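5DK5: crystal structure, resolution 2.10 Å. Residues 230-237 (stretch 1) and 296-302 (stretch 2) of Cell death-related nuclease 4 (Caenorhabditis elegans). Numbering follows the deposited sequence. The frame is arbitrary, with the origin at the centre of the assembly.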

ATOM      1  N   VAL B 230      -6.542 -18.767 -21.196  1.00 46.23           N
ATOM      2  CA  VAL B 230      -7.107 -17.754 -22.079  1.00 49.70           C
ATOM      3  C   VAL B 230      -7.177 -16.432 -21.320  1.00 48.86           C
ATOM      4  O   VAL B 230      -8.046 -16.233 -20.471  1.00 47.98           O
ATOM      5  N   TYR B 231      -6.252 -15.535 -21.643  1.00 61.37           N
ATOM      6  CA  TYR B 231      -6.037 -14.321 -20.865  1.00 60.22           C
ATOM      7  C   TYR B 231      -7.187 -13.322 -20.977  1.00 59.72           C
ATOM      8  O   TYR B 231      -7.576 -12.924 -22.074  1.00 59.35           O
ATOM      9  N   ASN B 232      -7.722 -12.930 -19.824  1.00 53.82           N
ATOM     10  CA  ASN B 232      -8.708 -11.858 -19.737  1.00 52.77           C
ATOM     11  C   ASN B 232      -8.033 -10.570 -19.277  1.00 50.20           C
ATOM     12  O   ASN B 232      -7.513 -10.500 -18.166  1.00 47.24           O
ATOM     13  N   LYS B 233      -8.046  -9.553 -20.132  1.00 49.52           N
ATOM     14  CA  LYS B 233      -7.295  -8.324 -19.881  1.00 48.42           C
ATOM     15  C   LYS B 233      -7.780  -7.555 -18.652  1.00 42.59           C
ATOM     16  O   LYS B 233      -7.015  -6.797 -18.053  1.00 38.95           O
ATOM     17  N   GLU B 234      -9.040  -7.751 -18.278  1.00 44.58           N
ATOM     18  CA  GLU B 234      -9.632  -7.023 -17.159  1.00 45.29           C
ATOM     19  C   GLU B 234      -9.660  -7.873 -15.890  1.00 40.55           C
ATOM     20  O   GLU B 234     -10.492  -7.655 -15.010  1.00 37.63           O
ATOM     21  N   TRP B 235      -8.746  -8.834 -15.794  1.00 33.27           N
ATOM     22  CA  TRP B 235      -8.770  -9.792 -14.691  1.00 32.25           C
ATOM     23  C   TRP B 235      -8.494  -9.145 -13.338  1.00 27.15           C
ATOM     24  O   TRP B 235      -8.879  -9.680 -12.301  1.00 25.10           O
ATOM     25  N   ARG B 236      -7.831  -7.995 -13.349  1.00 31.49           N
ATOM     26  CA  ARG B 236      -7.433  -7.339 -12.110  1.00 31.13           C
ATOM     27  C   ARG B 236      -8.614  -6.760 -11.335  1.00 32.06           C
ATOM     28  O   ARG B 236      -8.492  -6.465 -10.145  1.00 34.25           O
ATOM     29  N   SER B 237      -9.751  -6.603 -12.006  1.00 34.58           N
ATOM     30  CA  SER B 237     -10.956  -6.069 -11.371  1.00 38.85           C
ATOM     31  C   SER B 237     -11.945  -7.175 -10.994  1.00 42.66           C
ATOM     32  O   SER B 237     -13.024  -6.896 -10.470  1.00 42.64           O
ATOM     33  N   GLU B 296       4.387  -5.126 -21.388  1.00 59.22           N
ATOM     34  CA  GLU B 296       3.509  -3.960 -21.427  1.00 58.53           C
ATOM     35  C   GLU B 296       2.328  -4.171 -20.481  1.00 54.60           C
ATOM     36  O   GLU B 296       1.601  -3.230 -20.155  1.00 53.69           O
ATOM     37  N   ASP B 297       2.141  -5.417 -20.051  1.00 42.92           N
ATOM     38  CA  ASP B 297       1.104  -5.761 -19.083  1.00 40.69           C
ATOM     39  C   ASP B 297       1.622  -6.827 -18.115  1.00 37.43           C
ATOM     40  O   ASP B 297       1.172  -7.972 -18.147  1.00 35.77           O
ATOM     41  N   PRO B 298       2.579  -6.453 -17.250  1.00 36.29           N
ATOM     42  CA  PRO B 298       3.191  -7.422 -16.336  1.00 33.63           C
ATOM     43  C   PRO B 298       2.285  -7.797 -15.166  1.00 30.05           C
ATOM     44  O   PRO B 298       1.476  -6.980 -14.727  1.00 26.43           O
ATOM     45  N   ILE B 299       2.431  -9.023 -14.674  1.00 31.41           N
ATOM     46  CA  ILE B 299       1.733  -9.462 -13.470  1.00 30.32           C
ATOM     47  C   ILE B 299       2.527  -9.008 -12.250  1.00 26.55           C
ATOM     48  O   ILE B 299       3.545  -9.609 -11.906  1.00 27.35           O
ATOM     49  N   HIS B 300       2.060  -7.949 -11.599  1.00 22.21           N
ATOM     50  CA  HIS B 300       2.812  -7.323 -10.515  1.00 21.31           C
ATOM     51  C   HIS B 300       3.108  -8.287  -9.365  1.00 22.28           C
ATOM     52  O   HIS B 300       4.248  -8.377  -8.907  1.00 18.58           O
ATOM     53  N   PHE B 301       2.091  -9.008  -8.904  1.00 21.03           N
ATOM     54  CA  PHE B 301       2.249  -9.861  -7.728  1.00 20.54           C
ATOM     55  C   PHE B 301       3.176 -11.037  -8.019  1.00 20.75           C
ATOM     56  O   PHE B 301       3.824 -11.564  -7.117  1.00 20.90           O
ATOM     57  N   ALA B 302       3.231 -11.453  -9.280  1.00 22.87           N
ATOM     58  CA  ALA B 302       4.146 -12.511  -9.685  1.00 24.29           C
ATOM     59  C   ALA B 302       5.567 -11.965  -9.752  1.00 24.53           C
ATOM     60  O   ALA B 302       6.517 -12.605  -9.298  1.00 25.41           O
TER

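The two stretches meet through side chains, since their backbones stay well apart: the CA atoms of Arg236 and Ile299 are 9.5 Å apart, and even those of Lys233 and Asp297 are 8.8 Å apart. From stretch 1, Tyr231, Trp235 and Arg236 point their CA-to-CB bonds toward stretch 2. Asp297 points back. The CA-to-CB bonds of Ile299 and Phe301 run sideways, but the ends of both side chains come nearer.

Asp297 is the polar centre. Its chi1 is t, and both of its carboxylate oxygens are engaged. OD2 accepts a very short hydrogen bond from the Tyr231 hydroxyl, OH to OD2 2.5 Å. The carboxylate oxygen lies at the edge of the tyrosine ring, near its plane. OD2 also accepts from water 1, at 2.6 Å from the water oxygen. OD1 forms a salt bridge with Arg236, NH1 to OD1 3.0 Å.

Tyr231, also t at chi1, uses its hydroxyl twice. While OH donates to Asp297, it accepts from the indole of Trp235, NE1 to OH 2.9 Å. The indole nitrogen is therefore satisfied within its own stretch, and a chain of donors runs from Trp235 through Tyr231 to Asp297.

Arg236 reaches across in an extended form, m at chi1 and t at chi2 and chi3. Besides the salt bridge, its NH2 donates a weak hydrogen bond to the backbone oxygen of Pro298, NH2 to O 2.9 Å. The N-H...acceptor angle is 126°, far from straight. NE and NH2 also have hydrogen bonds elsewhere in the structure. NH1 has a further, weak bond to water 1, 3.3 Å from NH1 to the water oxygen.

Water 1 ties these groups together. It donates to the Lys233 backbone oxygen, 2.7 Å from that O to the water oxygen, and to Asp297 OD2, and it accepts from Arg236. It thus links the backbone of stretch 1 to the carboxylate of stretch 2.

Beside this polar group lies an apolar patch. Trp235, p at chi1, brings CZ2 to 3.6 Å from Ile299 CD1. Ile299 is m at both chi angles, and its CD1 also lies 4.3 Å from Tyr231 OH and 4.1 Å from Arg236 NH2. Phe301, p at chi1, meets the indole with its ring edge, Trp235 CH2 to Phe301 CE2 4.0 Å.

Ile299 occupies the N-cap position before the helix. His300 plays no part in the contact, and its ND1 and NE2 are satisfied elsewhere in the structure.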

ATOM      1  CB  VAL B 230      -8.503 -18.153 -22.591  1.00 51.69           C
ATOM      2  CG1 VAL B 230      -9.098 -17.045 -23.454  1.00 51.63           C
ATOM      3  CG2 VAL B 230      -8.421 -19.452 -23.381  1.00 52.70           C
ATOM      4  CB  TYR B 231      -4.732 -13.654 -21.308  1.00 59.75           C
ATOM      5  CG  TYR B 231      -4.293 -12.500 -20.435  1.00 56.97           C
ATOM      6  CD1 TYR B 231      -3.826 -12.719 -19.146  1.00 55.32           C
ATOM      7  CD2 TYR B 231      -4.333 -11.193 -20.904  1.00 56.27           C
ATOM      8  CE1 TYR B 231      -3.421 -11.668 -18.344  1.00 54.42           C
ATOM      9  CE2 TYR B 231      -3.928 -10.135 -20.110  1.00 55.53           C
ATOM     10  CZ  TYR B 231      -3.471 -10.379 -18.830  1.00 54.52           C
ATOM     11  OH  TYR B 231      -3.064  -9.334 -18.031  1.00 52.55           O
ATOM     12  CB  ASN B 232      -9.835 -12.241 -18.777  1.00 53.69           C
ATOM     13  CG  ASN B 232     -10.887 -11.158 -18.650  1.00 55.72           C
ATOM     14  OD1 ASN B 232     -10.978 -10.261 -19.486  1.00 57.39           O
ATOM     15  ND2 ASN B 232     -11.690 -11.239 -17.598  1.00 57.19           N
ATOM     16  CB  LYS B 233      -7.357  -7.410 -21.109  1.00 54.83           C
ATOM     17  CG  LYS B 233      -6.103  -7.430 -21.976  1.00 61.07           C
ATOM     18  CD  LYS B 233      -6.409  -7.857 -23.402  1.00 67.30           C
ATOM     19  CE  LYS B 233      -5.212  -7.632 -24.314  1.00 70.59           C
ATOM     20  NZ  LYS B 233      -3.979  -8.302 -23.811  1.00 71.54           N
ATOM     21  CB  GLU B 234     -11.052  -6.571 -17.511  1.00 51.84           C
ATOM     22  CG  GLU B 234     -11.140  -5.724 -18.774  1.00 57.69           C
ATOM     23  CD  GLU B 234     -10.409  -4.401 -18.648  1.00 62.70           C
ATOM     24  OE1 GLU B 234     -10.246  -3.912 -17.509  1.00 64.06           O
ATOM     25  OE2 GLU B 234      -9.995  -3.849 -19.689  1.00 65.05           O
ATOM     26  CB  TRP B 235      -7.758 -10.919 -14.929  1.00 33.64           C
ATOM     27  CG  TRP B 235      -6.310 -10.508 -14.846  1.00 32.66           C
ATOM     28  CD1 TRP B 235      -5.500 -10.148 -15.883  1.00 31.45           C
ATOM     29  CD2 TRP B 235      -5.503 -10.434 -13.662  1.00 31.02           C
ATOM     30  NE1 TRP B 235      -4.242  -9.852 -15.420  1.00 30.16           N
ATOM     31  CE2 TRP B 235      -4.216 -10.019 -14.062  1.00 31.08           C
ATOM     32  CE3 TRP B 235      -5.742 -10.677 -12.308  1.00 23.75           C
ATOM     33  CZ2 TRP B 235      -3.175  -9.840 -13.153  1.00 31.26           C
ATOM     34  CZ3 TRP B 235      -4.705 -10.498 -11.407  1.00 22.77           C
ATOM     35  CH2 TRP B 235      -3.438 -10.084 -11.834  1.00 29.81           C
ATOM     36  CB  ARG B 236      -6.415  -6.243 -12.410  1.00 29.49           C
ATOM     37  CG  ARG B 236      -5.094  -6.788 -12.899  1.00 27.50           C
ATOM     38  CD  ARG B 236      -4.062  -5.694 -13.080  1.00 24.68           C
ATOM     39  NE  ARG B 236      -2.790  -6.236 -13.545  1.00 22.69           N
ATOM     40  CZ  ARG B 236      -2.537  -6.586 -14.802  1.00 26.24           C
ATOM     41  NH1 ARG B 236      -3.469  -6.457 -15.740  1.00 27.54           N
ATOM     42  NH2 ARG B 236      -1.347  -7.071 -15.126  1.00 29.11           N
ATOM     43  CB  SER B 237     -11.635  -5.057 -12.297  1.00 39.16           C
ATOM     44  OG  SER B 237     -12.029  -5.667 -13.512  1.00 42.03           O
ATOM     45  CB  GLU B 296       3.011  -3.701 -22.852  1.00 63.19           C
ATOM     46  CG  GLU B 296       2.548  -2.271 -23.100  1.00 66.44           C
ATOM     47  CD  GLU B 296       3.701  -1.288 -23.221  1.00 69.10           C
ATOM     48  OE1 GLU B 296       4.864  -1.691 -23.006  1.00 70.86           O
ATOM     49  OE2 GLU B 296       3.442  -0.106 -23.534  1.00 70.02           O
ATOM     50  CB  ASP B 297      -0.158  -6.251 -19.799  1.00 42.41           C
ATOM     51  CG  ASP B 297      -1.337  -6.421 -18.858  1.00 47.22           C
ATOM     52  OD1 ASP B 297      -1.411  -5.689 -17.848  1.00 49.59           O
ATOM     53  OD2 ASP B 297      -2.195  -7.285 -19.131  1.00 50.09           O
ATOM     54  CB  PRO B 298       4.442  -6.689 -15.822  1.00 31.94           C
ATOM     55  CG  PRO B 298       4.540  -5.418 -16.619  1.00 31.99           C
ATOM     56  CD  PRO B 298       3.163  -5.113 -17.083  1.00 33.73           C
ATOM     57  CB  ILE B 299       1.558 -10.994 -13.428  1.00 31.24           C
ATOM     58  CG1 ILE B 299       1.007 -11.520 -14.758  1.00 34.24           C
ATOM     59  CG2 ILE B 299       0.652 -11.393 -12.274  1.00 31.01           C
ATOM     60  CD1 ILE B 299      -0.385 -11.026 -15.099  1.00 36.87           C
ATOM     61  CB  HIS B 300       2.059  -6.101  -9.980  1.00 19.58           C
ATOM     62  CG  HIS B 300       2.618  -5.557  -8.703  1.00 19.52           C
ATOM     63  ND1 HIS B 300       3.887  -5.027  -8.609  1.00 20.16           N
ATOM     64  CD2 HIS B 300       2.080  -5.463  -7.462  1.00 18.51           C
ATOM     65  CE1 HIS B 300       4.105  -4.628  -7.369  1.00 17.61           C
ATOM     66  NE2 HIS B 300       3.025  -4.881  -6.653  1.00 16.97           N
ATOM     67  CB  PHE B 301       0.887 -10.363  -7.230  1.00 19.23           C
ATOM     68  CG  PHE B 301       0.352 -11.556  -7.980  1.00 25.81           C
ATOM     69  CD1 PHE B 301       0.734 -12.844  -7.631  1.00 28.01           C
ATOM     70  CD2 PHE B 301      -0.556 -11.392  -9.012  1.00 20.68           C
ATOM     71  CE1 PHE B 301       0.238 -13.939  -8.312  1.00 29.53           C
ATOM     72  CE2 PHE B 301      -1.057 -12.486  -9.695  1.00 25.51           C
ATOM     73  CZ  PHE B 301      -0.659 -13.760  -9.343  1.00 28.36           C
ATOM     74  CB  ALA B 302       3.733 -13.090 -11.027  1.00 21.66           C
TER
HETATM   75  O   HOH W   1      -4.498  -6.168 -18.905  1.00 63.36           O